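Local coordinates for lovastatin nonaketide synthase mokA (Monascus pilosus, PDB 6AD3), which builds the polyketide precursor of lovastatin (monacolin K) iteratively from malonyl-CoA, and is represented here by its condensation domain, at residues Trp173-Thr178 / Arg189-Phe194. The protein carries 1 engineered substitution. Numbering follows the deposited sequence.
Engineered in segment 173-178: Trp173 (natural residue Arg).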
loop_
_atom_site.group_PDB
_atom_site.type_symbol
_atom_site.label_atom_id
_atom_site.label_comp_id
_atom_site.label_asym_id
_atom_site.label_seq_id
_atom_site.Cartn_x
_atom_site.Cartn_y
_atom_site.Cartn_z
ATOM N N TRP A 173 -6.097 6.875 -17.130
ATOM C CA TRP A 173 -4.751 7.436 -17.092
ATOM C C TRP A 173 -4.734 8.965 -16.936
ATOM O O TRP A 173 -3.799 9.523 -16.342
ATOM C CB TRP A 173 -3.932 6.967 -18.307
ATOM C CG TRP A 173 -3.627 5.500 -18.274
ATOM C CD1 TRP A 173 -4.241 4.516 -18.992
ATOM C CD2 TRP A 173 -2.787 4.829 -17.324
ATOM N NE1 TRP A 173 -3.701 3.287 -18.663
ATOM C CE2 TRP A 173 -2.874 3.451 -17.585
ATOM C CE3 TRP A 173 -1.927 5.271 -16.312
ATOM C CZ2 TRP A 173 -2.184 2.504 -16.822
ATOM C CZ3 TRP A 173 -1.233 4.346 -15.565
ATOM C CH2 TRP A 173 -1.383 2.978 -15.801
ATOM N N GLN A 174 -5.816 9.645 -17.332
ATOM C CA GLN A 174 -5.973 11.062 -16.979
ATOM C C GLN A 174 -6.177 11.265 -15.457
ATOM O O GLN A 174 -5.561 12.153 -14.843
ATOM C CB GLN A 174 -7.160 11.698 -17.747
ATOM C CG GLN A 174 -6.895 11.912 -19.230
ATOM C CD GLN A 174 -8.188 12.063 -20.067
ATOM O OE1 GLN A 174 -8.162 11.902 -21.294
ATOM N NE2 GLN A 174 -9.311 12.344 -19.406
ATOM N N LEU A 175 -6.919 10.347 -14.831
ATOM C CA LEU A 175 -7.155 10.414 -13.381
ATOM C C LEU A 175 -5.870 10.125 -12.591
ATOM O O LEU A 175 -5.614 10.757 -11.577
ATOM C CB LEU A 175 -8.272 9.460 -12.963
ATOM C CG LEU A 175 -9.689 9.805 -13.420
ATOM C CD1 LEU A 175 -10.646 8.666 -13.094
ATOM C CD2 LEU A 175 -10.202 11.097 -12.794
ATOM N N VAL A 176 -4.975 9.351 -13.184
ATOM C CA VAL A 176 -3.679 9.098 -12.599
ATOM C C VAL A 176 -2.867 10.380 -12.482
ATOM O O VAL A 176 -2.099 10.554 -11.525
ATOM C CB VAL A 176 -2.913 7.974 -13.374
ATOM C CG1 VAL A 176 -1.453 7.901 -12.972
ATOM C CG2 VAL A 176 -3.591 6.649 -13.128
ATOM N N GLN A 177 -3.111 11.310 -13.398
ATOM C CA GLN A 177 -2.401 12.604 -13.433
ATOM C C GLN A 177 -3.224 13.742 -12.842
ATOM O O GLN A 177 -2.880 14.927 -12.994
ATOM C CB GLN A 177 -2.039 12.985 -14.878
ATOM C CG GLN A 177 -1.126 12.027 -15.582
ATOM C CD GLN A 177 0.161 11.766 -14.830
ATOM O OE1 GLN A 177 0.770 12.677 -14.272
ATOM N NE2 GLN A 177 0.610 10.541 -14.869
ATOM N N THR A 178 -4.255 13.423 -12.089
ATOM C CA THR A 178 -5.144 14.473 -11.622
ATOM C C THR A 178 -4.451 15.368 -10.568
ATOM O O THR A 178 -3.505 14.954 -9.892
ATOM C CB THR A 178 -6.466 13.884 -11.082
ATOM O OG1 THR A 178 -7.495 14.910 -11.120
ATOM C CG2 THR A 178 -6.266 13.427 -9.707
ATOM N N ARG A 189 -11.624 11.074 -6.565
ATOM C CA ARG A 189 -12.421 10.969 -7.787
ATOM C C ARG A 189 -13.197 9.678 -7.752
ATOM O O ARG A 189 -12.673 8.658 -7.328
ATOM C CB ARG A 189 -11.532 10.996 -9.044
ATOM C CG ARG A 189 -10.484 12.103 -9.044
ATOM C CD ARG A 189 -11.011 13.353 -9.680
ATOM N NE ARG A 189 -10.023 14.440 -9.632
ATOM C CZ ARG A 189 -10.033 15.408 -8.736
ATOM N NH1 ARG A 189 -10.765 15.267 -7.642
ATOM N NH2 ARG A 189 -9.137 16.404 -8.817
ATOM N N LEU A 190 -14.497 9.773 -8.014
ATOM C CA LEU A 190 -15.351 8.590 -8.103
ATOM C C LEU A 190 -16.070 8.615 -9.435
ATOM O O LEU A 190 -16.892 9.495 -9.642
ATOM C CB LEU A 190 -16.384 8.589 -6.988
ATOM C CG LEU A 190 -15.837 8.593 -5.563
ATOM C CD1 LEU A 190 -16.905 8.933 -4.548
ATOM C CD2 LEU A 190 -15.193 7.267 -5.225
ATOM N N VAL A 191 -15.621 7.766 -10.367
ATOM C CA VAL A 191 -16.004 7.874 -11.776
ATOM C C VAL A 191 -16.420 6.526 -12.319
ATOM O O VAL A 191 -15.662 5.535 -12.215
ATOM C CB VAL A 191 -14.869 8.445 -12.634
ATOM C CG1 VAL A 191 -15.331 8.558 -14.096
ATOM C CG2 VAL A 191 -14.406 9.764 -12.079
ATOM N N ASP A 192 -17.610 6.485 -12.934
ATOM C CA ASP A 192 -18.112 5.296 -13.622
ATOM C C ASP A 192 -18.039 5.559 -15.098
ATOM O O ASP A 192 -18.841 6.374 -15.620
ATOM C CB ASP A 192 -19.581 5.025 -13.208
ATOM C CG ASP A 192 -20.254 3.914 -14.042
ATOM O OD1 ASP A 192 -19.543 3.151 -14.730
ATOM O OD2 ASP A 192 -21.516 3.855 -14.029
ATOM N N PHE A 193 -16.949 5.123 -15.730
ATOM C CA PHE A 193 -16.837 5.234 -17.220
ATOM C C PHE A 193 -17.653 4.106 -17.833
ATOM O O PHE A 193 -17.504 2.952 -17.452
ATOM C CB PHE A 193 -15.384 5.083 -17.697
ATOM C CG PHE A 193 -14.474 6.189 -17.279
ATOM C CD1 PHE A 193 -14.518 7.419 -17.898
ATOM C CD2 PHE A 193 -13.495 5.962 -16.310
ATOM C CE1 PHE A 193 -13.622 8.429 -17.560
ATOM C CE2 PHE A 193 -12.619 6.962 -15.939
ATOM C CZ PHE A 193 -12.652 8.185 -16.552
ATOM N N PHE A 194 -18.526 4.402 -18.824
ATOM C CA PHE A 194 -19.424 3.366 -19.319
ATOM C C PHE A 194 -19.547 3.428 -20.836
ATOM O O PHE A 194 -19.390 4.487 -21.426
ATOM C CB PHE A 194 -20.802 3.466 -18.653
ATOM C CG PHE A 194 -21.637 4.644 -19.098
ATOM C CD1 PHE A 194 -21.480 5.884 -18.512
ATOM C CD2 PHE A 194 -22.563 4.506 -20.128
ATOM C CE1 PHE A 194 -22.348 6.902 -18.773
ATOM C CE2 PHE A 194 -23.424 5.547 -20.422
ATOM C CZ PHE A 194 -23.283 6.763 -19.777
#
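Apolar contact runs through Leu175, whose two methyls reach different residues of strand 188-195. CD1 lies 3.9 Å from CE2 of Phe193, at the edge of the ring and close to its plane, and 4.0 Å from CG2 of Val191. The other methyl, CD2, rests on the aliphatic part of Arg189, 3.9 Å from its CG, with CB and CD at similar range. Within the strand Val191 sits on the phenyl group itself, its CG1 3.5 Å above the plane of Phe193 and over the ring centre. Arg189, Val191 and Phe193 are every second residue of the strand, which puts all three on the face turned to the helix. Helix 165-176 is thereby packed on the sheet inside the beta-alpha-beta unit 157-161, 165-176, 188-195 of the condensation domain, a crossover whose two strands lie parallel and adjacent; Val203 of strand 199-206 also touches Leu175.

Polar contact is confined to Thr178. Its OG1, set opposite the backbone N by a chi1 of -158°, accepts two bonds from Arg189 side-on. The one from NE is 3.0 Å long, with an N-H...O angle of 157°. That from NH2 is longer and more bent, at 3.2 Å and 139°, and the oxygen stands somewhat out of the guanidinium plane. A bend at chi2 turns the arginine chain toward this hydroxyl, while NH1 forms a salt bridge with Asp186.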